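Local atomic coordinates of nicotinamide-nucleotide adenylyltransferase NadR family / Ribosylnicotinamide kinase (Lactococcus lactis subsp. cremoris, PDB entry 6GYE), a protein that probably phosphorylates nicotinamide riboside to nicotinamide mononucleotide and may also adenylylate the mononucleotide to NAD+. Residues Lys193-Val197 and Phe257-Asp261; Asp295-Pro301 and Lys339-Asp344; Arg199-Ser203 and Tyr359-Ile363. The contacts are given in a common frame with arbitrary orientation. Residues are numbered along the deposited sequence.

Interaction 1 (Lys193-Val197 and Phe257-Asp261); sequences KTTLV and FLDTD. With NNR (Nicotinamide riboside), chain I; SO4 (sulfate ion), chain F.
Asp259, the last residue of strand 255-259, faces the start of helix 193-203 and pairs with Lys193: Lys193 NZ makes a salt bridge to Asp259 OD1 at 3.2 Å, while Thr194 OG1 lies 3.1 Å from Asp259 OD2. That hydroxyl is also 2.9 Å from sulfate O3, so its proton may serve either acceptor. The backbone grips the same anion, Lys193 N reaching sulfate O4 at 2.9 Å and Thr194 N sulfate O3 at 3.0 Å; Lys193 NZ adds a weak bond of 3.3 Å to O3. Ser190, Thr191 and Gly192 complete the cradle with their amides, an arrangement consistent with a P-loop (Walker A), as expected for this P-loop NTPase clan. Asp259 takes chi1 t, Thr194 chi1 m, and the Lys193 chain curls back through chi3 p and chi4 m, bringing its CE within 3.5 Å of Thr260 CG2. Segments 193-197 (helical) and 257-259 (extended) run nearly antiparallel, at 170°, with axes 8.9 Å apart and Val197 CA 6.5 Å from Asp259 CA. Val197, chi1 t, packs one helical turn after Lys193, against the strand, CG2 4.0 Å from Asp259 CG and CG1 4.3 Å from Phe257 CB. Leu258 points away from the helix, its CD1 3.3 Å from nicotinamide riboside N7. The probably crystallisation-derived sulfate plausibly marks a nucleotide phosphate site, with Asp259 holding the lysine beside it.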
loop_
_atom_site.group_PDB
_atom_site.type_symbol
_atom_site.label_atom_id
_atom_site.label_comp_id
_atom_site.label_asym_id
_atom_site.label_seq_id
_atom_site.Cartn_x
_atom_site.Cartn_y
_atom_site.Cartn_z
ATOM N N LYS A 193 23.061 -12.346 4.097
ATOM C CA LYS A 193 21.788 -11.648 3.920
ATOM C C LYS A 193 20.683 -12.329 4.697
ATOM O O LYS A 193 19.923 -11.680 5.420
ATOM C CB LYS A 193 21.377 -11.580 2.442
ATOM C CG LYS A 193 22.213 -10.702 1.565
ATOM C CD LYS A 193 22.478 -11.262 0.147
ATOM C CE LYS A 193 21.319 -11.916 -0.591
ATOM N NZ LYS A 193 20.660 -13.139 -0.010
ATOM N N THR A 194 20.576 -13.646 4.555
ATOM C CA THR A 194 19.418 -14.335 5.105
ATOM C C THR A 194 19.432 -14.273 6.623
ATOM O O THR A 194 18.407 -13.972 7.246
ATOM C CB THR A 194 19.370 -15.788 4.592
ATOM O OG1 THR A 194 19.214 -15.775 3.167
ATOM C CG2 THR A 194 18.191 -16.554 5.185
ATOM N N THR A 195 20.596 -14.501 7.236
ATOM C CA THR A 195 20.690 -14.352 8.681
ATOM C C THR A 195 20.351 -12.920 9.101
ATOM O O THR A 195 19.637 -12.714 10.089
ATOM C CB THR A 195 22.087 -14.764 9.149
ATOM O OG1 THR A 195 22.250 -16.156 8.905
ATOM C CG2 THR A 195 22.259 -14.554 10.630
ATOM N N LEU A 196 20.808 -11.917 8.335
ATOM C CA LEU A 196 20.532 -10.529 8.702
ATOM C C LEU A 196 19.039 -10.211 8.621
ATOM O O LEU A 196 18.464 -9.641 9.559
ATOM C CB LEU A 196 21.327 -9.575 7.807
ATOM C CG LEU A 196 21.144 -8.091 8.150
ATOM C CD1 LEU A 196 21.645 -7.813 9.548
ATOM C CD2 LEU A 196 21.824 -7.182 7.144
ATOM N N VAL A 197 18.409 -10.569 7.496
ATOM C CA VAL A 197 16.981 -10.323 7.266
ATOM C C VAL A 197 16.141 -10.887 8.407
ATOM O O VAL A 197 15.275 -10.203 8.966
ATOM C CB VAL A 197 16.551 -10.943 5.920
ATOM C CG1 VAL A 197 15.025 -10.978 5.801
ATOM C CG2 VAL A 197 17.165 -10.192 4.749
ATOM N N PHE A 257 10.411 -6.778 5.740
ATOM C CA PHE A 257 11.793 -6.941 5.310
ATOM C C PHE A 257 11.839 -7.870 4.107
ATOM O O PHE A 257 11.211 -8.933 4.116
ATOM C CB PHE A 257 12.667 -7.477 6.442
ATOM C CG PHE A 257 12.870 -6.492 7.554
ATOM C CD1 PHE A 257 11.920 -6.353 8.570
ATOM C CD2 PHE A 257 14.001 -5.694 7.581
ATOM C CE1 PHE A 257 12.093 -5.427 9.601
ATOM C CE2 PHE A 257 14.197 -4.765 8.617
ATOM C CZ PHE A 257 13.233 -4.633 9.630
ATOM N N LEU A 258 12.546 -7.450 3.065
ATOM C CA LEU A 258 12.606 -8.192 1.814
ATOM C C LEU A 258 14.027 -8.678 1.564
ATOM O O LEU A 258 14.971 -7.883 1.588
ATOM C CB LEU A 258 12.130 -7.321 0.647
ATOM C CG LEU A 258 10.708 -6.768 0.767
ATOM C CD1 LEU A 258 10.360 -6.013 -0.518
ATOM C CD2 LEU A 258 9.678 -7.897 1.058
ATOM N N ASP A 259 14.167 -9.975 1.273
ATOM C CA ASP A 259 15.462 -10.584 0.960
ATOM C C ASP A 259 15.654 -10.530 -0.555
ATOM O O ASP A 259 15.244 -11.440 -1.295
ATOM C CB ASP A 259 15.528 -12.015 1.488
ATOM C CG ASP A 259 16.960 -12.551 1.547
ATOM O OD1 ASP A 259 17.857 -11.891 0.978
ATOM O OD2 ASP A 259 17.197 -13.607 2.182
ATOM N N THR A 260 16.282 -9.441 -1.015
ATOM C CA THR A 260 16.579 -9.139 -2.422
ATOM C C THR A 260 15.325 -8.819 -3.236
ATOM O O THR A 260 14.195 -8.957 -2.757
ATOM C CB THR A 260 17.378 -10.268 -3.122
ATOM O OG1 THR A 260 16.521 -11.354 -3.478
ATOM C CG2 THR A 260 18.496 -10.788 -2.254
ATOM N N ASP A 261 15.527 -8.375 -4.470
ATOM C CA ASP A 261 14.455 -7.839 -5.303
ATOM C C ASP A 261 14.882 -7.966 -6.771
ATOM O O ASP A 261 15.879 -8.630 -7.077
ATOM C CB ASP A 261 14.190 -6.381 -4.931
ATOM C CG ASP A 261 15.252 -5.465 -5.487
ATOM O OD1 ASP A 261 16.439 -5.874 -5.535
ATOM O OD2 ASP A 261 14.893 -4.363 -5.929
HETATM O O2R NNR I . 2.064 -6.324 -3.779
HETATM C C2R NNR I . 2.449 -4.942 -3.787
HETATM C C3R NNR I . 1.389 -4.038 -4.405
HETATM O O3R NNR I . 0.237 -4.763 -4.856
HETATM C C4R NNR I . 2.058 -3.348 -5.583
HETATM C C5R NNR I . 2.044 -1.835 -5.418
HETATM O O5R NNR I . 2.720 -1.228 -6.525
HETATM O O4R NNR I . 3.408 -3.813 -5.659
HETATM C C1R NNR I . 3.702 -4.762 -4.631
HETATM N N1 NNR I . 4.794 -4.263 -3.793
HETATM C C2 NNR I . 6.034 -4.737 -3.972
HETATM C C6 NNR I . 4.539 -3.339 -2.858
HETATM C C5 NNR I . 5.557 -2.848 -2.048
HETATM C C4 NNR I . 6.850 -3.322 -2.214
HETATM C C3 NNR I . 7.088 -4.280 -3.190
HETATM C C7 NNR I . 8.472 -4.817 -3.400
HETATM O O7 NNR I . 8.616 -5.917 -3.907
HETATM N N7 NNR I . 9.513 -4.075 -3.024
HETATM S S SO4 F . 23.357 -15.261 2.068
HETATM O O1 SO4 F . 24.029 -15.933 3.186
HETATM O O2 SO4 F . 23.446 -16.052 0.847
HETATM O O3 SO4 F . 21.933 -15.090 2.322
HETATM O O4 SO4 F . 24.030 -13.984 1.883
#

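Interaction 2 (Asp295-Pro301 and Lys339-Asp344); sequences DLILVIP and KVVILD
Two neighbouring parallel strands, 296-300 and 340-342, form one side of the four-stranded parallel sheet of the P-loop NTPase-type domain, with 340-342 outermost. Their axes come within 4.8 Å and cross at -26°. The register pairs Ile297 with Val340 (CA-CA 4.7 Å), Leu298 with Val341 (5.2 Å) and Val299 with Ile342 (4.8 Å). Four nearly straight hydrogen bonds alternate in direction: Ile297 N to Lys339 O at 2.8 Å, Val341 N to Ile297 O at 2.9 Å, Val299 N to Val341 O at 2.9 Å, and Leu343 N to Val299 O at 2.8 Å. Ile297 and Val299 thus spend both backbone groups on this neighbour, while Leu296 and Leu298 bond the other way, to strand 181-187. CA-H...O contacts supplement the set, the shortest from Val340 CA to Ile297 O at 3.3 Å. Asp295 OD2 is satisfied by Val182 N, and extended Lys339 sends NZ to Met294 O. Ile297, Val299, Val340 and Ile342 share one face, where Val299 CG2 meets Val340 CG1 at 3.8 Å and helix 320-333 covers Val299 and Val340. Leu298 and Val341 occupy the other, with Leu298 CD2 4.1 Å from Val341 CB. Beyond the paired strands, Leu343 centres an inverse gamma turn, and Pro301 leans over it with CD just 3.1 Å from Leu343 O.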
loop_
_atom_site.group_PDB
_atom_site.type_symbol
_atom_site.label_atom_id
_atom_site.label_comp_id
_atom_site.label_asym_id
_atom_site.label_seq_id
_atom_site.Cartn_x
_atom_site.Cartn_y
_atom_site.Cartn_z
ATOM N N ASP A 295 11.681 1.901 1.203
ATOM C CA ASP A 295 11.993 3.029 2.068
ATOM C C ASP A 295 13.440 3.018 2.508
ATOM O O ASP A 295 14.028 4.083 2.704
ATOM C CB ASP A 295 11.085 3.030 3.310
ATOM C CG ASP A 295 9.618 3.154 2.957
ATOM O OD1 ASP A 295 9.166 4.271 2.626
ATOM O OD2 ASP A 295 8.909 2.125 2.980
ATOM N N LEU A 296 14.030 1.837 2.619
ATOM C CA LEU A 296 15.398 1.688 3.089
ATOM C C LEU A 296 15.995 0.494 2.371
ATOM O O LEU A 296 15.360 -0.562 2.321
ATOM C CB LEU A 296 15.444 1.469 4.605
ATOM C CG LEU A 296 16.821 1.044 5.115
ATOM C CD1 LEU A 296 17.827 2.179 4.874
ATOM C CD2 LEU A 296 16.780 0.631 6.587
ATOM N N ILE A 297 17.196 0.666 1.822
ATOM C CA ILE A 297 17.919 -0.379 1.113
ATOM C C ILE A 297 19.232 -0.629 1.850
ATOM O O ILE A 297 20.116 0.238 1.879
ATOM C CB ILE A 297 18.167 0.007 -0.351
ATOM C CG1 ILE A 297 16.830 0.155 -1.088
ATOM C CG2 ILE A 297 19.054 -1.030 -1.052
ATOM C CD1 ILE A 297 16.938 0.925 -2.417
ATOM N N LEU A 298 19.368 -1.811 2.433
ATOM C CA LEU A 298 20.573 -2.209 3.154
ATOM C C LEU A 298 21.467 -3.031 2.231
ATOM O O LEU A 298 21.063 -4.100 1.767
ATOM C CB LEU A 298 20.211 -3.030 4.394
ATOM C CG LEU A 298 19.456 -2.242 5.464
ATOM C CD1 LEU A 298 18.939 -3.144 6.544
ATOM C CD2 LEU A 298 20.344 -1.175 6.066
ATOM N N VAL A 299 22.683 -2.550 1.982
ATOM C CA VAL A 299 23.617 -3.220 1.087
ATOM C C VAL A 299 24.717 -3.839 1.933
ATOM O O VAL A 299 25.376 -3.135 2.706
ATOM C CB VAL A 299 24.206 -2.249 0.051
ATOM C CG1 VAL A 299 25.301 -2.927 -0.753
ATOM C CG2 VAL A 299 23.104 -1.726 -0.869
ATOM N N ILE A 300 24.926 -5.146 1.790
ATOM C CA ILE A 300 26.032 -5.834 2.453
ATOM C C ILE A 300 27.222 -5.828 1.495
ATOM O O ILE A 300 27.182 -6.528 0.471
ATOM C CB ILE A 300 25.648 -7.261 2.853
ATOM C CG1 ILE A 300 24.412 -7.252 3.758
ATOM C CG2 ILE A 300 26.835 -7.951 3.513
ATOM C CD1 ILE A 300 23.947 -8.658 4.172
ATOM N N PRO A 301 28.293 -5.105 1.801
ATOM C CA PRO A 301 29.416 -5.006 0.876
ATOM C C PRO A 301 30.337 -6.198 1.027
ATOM O O PRO A 301 30.322 -6.881 2.060
ATOM C CB PRO A 301 30.108 -3.710 1.315
ATOM C CG PRO A 301 29.866 -3.690 2.778
ATOM C CD PRO A 301 28.503 -4.283 3.001
ATOM N N LYS A 339 18.334 6.264 -0.350
ATOM C CA LYS A 339 17.780 5.234 0.514
ATOM C C LYS A 339 18.782 4.137 0.848
ATOM O O LYS A 339 18.434 3.202 1.577
ATOM C CB LYS A 339 16.545 4.618 -0.158
ATOM C CG LYS A 339 15.415 5.623 -0.380
ATOM C CD LYS A 339 14.317 5.014 -1.239
ATOM C CE LYS A 339 13.126 5.959 -1.375
ATOM N NZ LYS A 339 12.116 5.343 -2.279
ATOM N N VAL A 340 20.013 4.224 0.349
ATOM C CA VAL A 340 20.984 3.145 0.494
ATOM C C VAL A 340 21.862 3.395 1.716
ATOM O O VAL A 340 22.463 4.462 1.858
ATOM C CB VAL A 340 21.853 3.008 -0.766
ATOM C CG1 VAL A 340 22.977 2.029 -0.508
ATOM C CG2 VAL A 340 21.036 2.548 -1.961
ATOM N N VAL A 341 21.951 2.396 2.582
ATOM C CA VAL A 341 22.915 2.353 3.669
ATOM C C VAL A 341 23.794 1.133 3.441
ATOM O O VAL A 341 23.286 0.015 3.289
ATOM C CB VAL A 341 22.222 2.282 5.040
ATOM C CG1 VAL A 341 23.250 2.046 6.140
ATOM C CG2 VAL A 341 21.400 3.560 5.288
ATOM N N ILE A 342 25.103 1.347 3.398
ATOM C CA ILE A 342 26.070 0.288 3.160
ATOM C C ILE A 342 26.581 -0.214 4.505
ATOM O O ILE A 342 27.047 0.579 5.336
ATOM C CB ILE A 342 27.222 0.800 2.287
ATOM C CG1 ILE A 342 26.660 1.268 0.952
ATOM C CG2 ILE A 342 28.265 -0.287 2.108
ATOM C CD1 ILE A 342 27.714 1.614 -0.045
ATOM N N LEU A 343 26.486 -1.525 4.731
ATOM C CA LEU A 343 26.855 -2.113 6.024
ATOM C C LEU A 343 28.325 -2.541 6.016
ATOM O O LEU A 343 28.677 -3.720 6.027
ATOM C CB LEU A 343 25.927 -3.271 6.349
ATOM C CG LEU A 343 24.447 -2.884 6.407
ATOM C CD1 LEU A 343 23.588 -4.123 6.502
ATOM C CD2 LEU A 343 24.198 -1.959 7.602
ATOM N N ASP A 344 29.193 -1.536 6.077
ATOM C CA ASP A 344 30.640 -1.749 6.026
ATOM C C ASP A 344 31.252 -1.637 7.426
ATOM O O ASP A 344 31.921 -0.668 7.784
ATOM C CB ASP A 344 31.272 -0.765 5.045
ATOM C CG ASP A 344 30.920 0.685 5.359
ATOM O OD1 ASP A 344 30.183 0.939 6.348
ATOM O OD2 ASP A 344 31.359 1.571 4.597
#

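Interaction 3 (Arg199-Ser203 and Tyr359-Ile363); sequences RLARS and YHHAI
Leu200 is the main bump where helix 193-203 meets helix 358-370. The short helical segments 199-203 and 359-363 cross at -53°, with axes 10.7 Å apart at closest approach and Leu200 CA 6.3 Å from Ile363 CA. With chi1 m and chi2 t, Leu200 swings its tip toward the partner although its CB starts out sideways. Its CD2 drops into a hollow bounded by Tyr359, Ala362 and Ile363, lying 3.7 Å from Ala362 CB, 3.8 Å from Tyr359 CE1 and 3.8 Å from Ile363 CD1. The small methyl of Ala362 leaves room at the floor; Leu200 CD2 also sits 3.7 Å from Ile363 N, down against the backbone. In return Tyr359, chi1 t, stretches across to the first helix, its ring passing Arg199 with CE1 3.9 Å from Arg199 CB, and its hydroxyl end arriving beside Ser203. There Tyr359 OH donates a very short hydrogen bond of 2.5 Å to Ser203 OG, which in turn donates to Arg199 O at 2.5 Å, one turn back in its own helix. Ile363, chi1 t and chi2 p, brings CD1 to 4.1 Å from Ser203 CB and closes the gap between Leu200 and the serine. Leu200 and Ala362 both also rest on Leu298 of strand 296-300, so on the sheet side the helix pair packs against this strand. Two helices packed side by side over one face of a parallel sheet, the first being the helix that follows the presumed P-loop, are typical of the three-layer alpha/beta fold of P-loop kinases.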
loop_
_atom_site.group_PDB
_atom_site.type_symbol
_atom_site.label_atom_id
_atom_site.label_comp_id
_atom_site.label_asym_id
_atom_site.label_seq_id
_atom_site.Cartn_x
_atom_site.Cartn_y
_atom_site.Cartn_z
ATOM N N ARG A 199 17.031 -11.814 11.492
ATOM C CA ARG A 199 17.275 -11.172 12.779
ATOM C C ARG A 199 16.663 -9.774 12.812
ATOM O O ARG A 199 16.029 -9.394 13.808
ATOM C CB ARG A 199 18.769 -11.138 13.082
ATOM C CG ARG A 199 19.330 -12.537 13.145
ATOM C CD ARG A 199 20.090 -12.845 14.380
ATOM N NE ARG A 199 21.530 -12.703 14.241
ATOM C CZ ARG A 199 22.396 -13.688 14.460
ATOM N NH1 ARG A 199 21.962 -14.894 14.822
ATOM N NH2 ARG A 199 23.695 -13.457 14.338
ATOM N N LEU A 200 16.809 -8.996 11.732
ATOM C CA LEU A 200 16.190 -7.668 11.724
ATOM C C LEU A 200 14.677 -7.772 11.892
ATOM O O LEU A 200 14.098 -7.119 12.763
ATOM C CB LEU A 200 16.540 -6.909 10.442
ATOM C CG LEU A 200 17.997 -6.477 10.242
ATOM C CD1 LEU A 200 18.186 -5.928 8.839
ATOM C CD2 LEU A 200 18.433 -5.446 11.286
ATOM N N ALA A 201 14.024 -8.616 11.079
ATOM C CA ALA A 201 12.567 -8.768 11.138
ATOM C C ALA A 201 12.115 -9.301 12.492
ATOM O O ALA A 201 11.186 -8.765 13.113
ATOM C CB ALA A 201 12.075 -9.701 10.022
ATOM N N ARG A 202 12.758 -10.367 12.967
ATOM C CA ARG A 202 12.314 -10.935 14.233
ATOM C C ARG A 202 12.528 -9.953 15.379
ATOM O O ARG A 202 11.794 -9.996 16.369
ATOM C CB ARG A 202 13.002 -12.283 14.479
ATOM C CG ARG A 202 12.377 -13.407 13.621
ATOM C CD ARG A 202 13.265 -14.627 13.473
ATOM N NE ARG A 202 12.571 -15.690 12.754
ATOM C CZ ARG A 202 13.157 -16.739 12.185
ATOM N NH1 ARG A 202 14.480 -16.901 12.223
ATOM N NH2 ARG A 202 12.403 -17.638 11.577
ATOM N N SER A 203 13.479 -9.021 15.243
ATOM C CA SER A 203 13.707 -8.052 16.318
ATOM C C SER A 203 12.466 -7.218 16.596
ATOM O O SER A 203 12.273 -6.753 17.723
ATOM C CB SER A 203 14.870 -7.123 15.971
ATOM O OG SER A 203 16.078 -7.849 15.824
ATOM N N TYR A 359 24.900 -6.046 12.365
ATOM C CA TYR A 359 23.526 -6.034 12.860
ATOM C C TYR A 359 23.212 -4.741 13.619
ATOM O O TYR A 359 22.134 -4.152 13.440
ATOM C CB TYR A 359 23.265 -7.266 13.735
ATOM C CG TYR A 359 21.919 -7.190 14.402
ATOM C CD1 TYR A 359 20.767 -7.604 13.748
ATOM C CD2 TYR A 359 21.798 -6.648 15.674
ATOM C CE1 TYR A 359 19.525 -7.492 14.357
ATOM C CE2 TYR A 359 20.589 -6.514 16.276
ATOM C CZ TYR A 359 19.453 -6.935 15.627
ATOM O OH TYR A 359 18.257 -6.793 16.283
ATOM N N HIS A 360 24.134 -4.286 14.483
ATOM C CA HIS A 360 23.928 -3.008 15.163
ATOM C C HIS A 360 23.711 -1.884 14.163
ATOM O O HIS A 360 22.786 -1.072 14.316
ATOM C CB HIS A 360 25.113 -2.666 16.069
ATOM C CG HIS A 360 25.162 -3.471 17.320
ATOM N ND1 HIS A 360 25.406 -4.830 17.321
ATOM C CD2 HIS A 360 25.006 -3.115 18.618
ATOM C CE1 HIS A 360 25.390 -5.278 18.565
ATOM N NE2 HIS A 360 25.154 -4.257 19.371
ATOM N N HIS A 361 24.547 -1.836 13.120
ATOM C CA HIS A 361 24.413 -0.786 12.112
ATOM C C HIS A 361 23.043 -0.832 11.448
ATOM O O HIS A 361 22.369 0.195 11.320
ATOM C CB HIS A 361 25.519 -0.926 11.065
ATOM C CG HIS A 361 25.639 0.256 10.151
ATOM N ND1 HIS A 361 26.680 0.406 9.254
ATOM C CD2 HIS A 361 24.863 1.359 10.012
ATOM C CE1 HIS A 361 26.531 1.541 8.598
ATOM N NE2 HIS A 361 25.440 2.142 9.041
ATOM N N ALA A 362 22.614 -2.024 11.026
ATOM C CA ALA A 362 21.368 -2.159 10.278
ATOM C C ALA A 362 20.147 -1.843 11.140
ATOM O O ALA A 362 19.215 -1.180 10.675
ATOM C CB ALA A 362 21.258 -3.572 9.694
ATOM N N ILE A 363 20.103 -2.355 12.374
ATOM C CA ILE A 363 18.917 -2.126 13.196
ATOM C C ILE A 363 18.815 -0.647 13.563
ATOM O O ILE A 363 17.713 -0.102 13.672
ATOM C CB ILE A 363 18.916 -3.058 14.433
ATOM C CG1 ILE A 363 17.516 -3.157 15.022
ATOM C CG2 ILE A 363 19.935 -2.598 15.526
ATOM C CD1 ILE A 363 16.508 -3.890 14.132
#

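The three contacts cluster in one P-loop NTPase-type domain, their centres 11 to 12 Å apart. Interactions 1 and 2 reach the same parallel sheet, whose order is 255-259, 181-187, 296-300, 340-342, so they involve its two edges. Helix 193-203 ties them together: its start serves interaction 1 and its end interaction 3, and Leu196, within the first of these, packs its CD2 3.6 Å from Leu343 CD1 of interaction 2. Phe257 of interaction 1 touches Leu200 and Ala201. Along the chain interaction 1 closes before interaction 2 opens, while interaction 3 brackets interaction 2 and alternates with interaction 1. The anion-binding end thus shares one continuous core with the C-terminal helix 358-370.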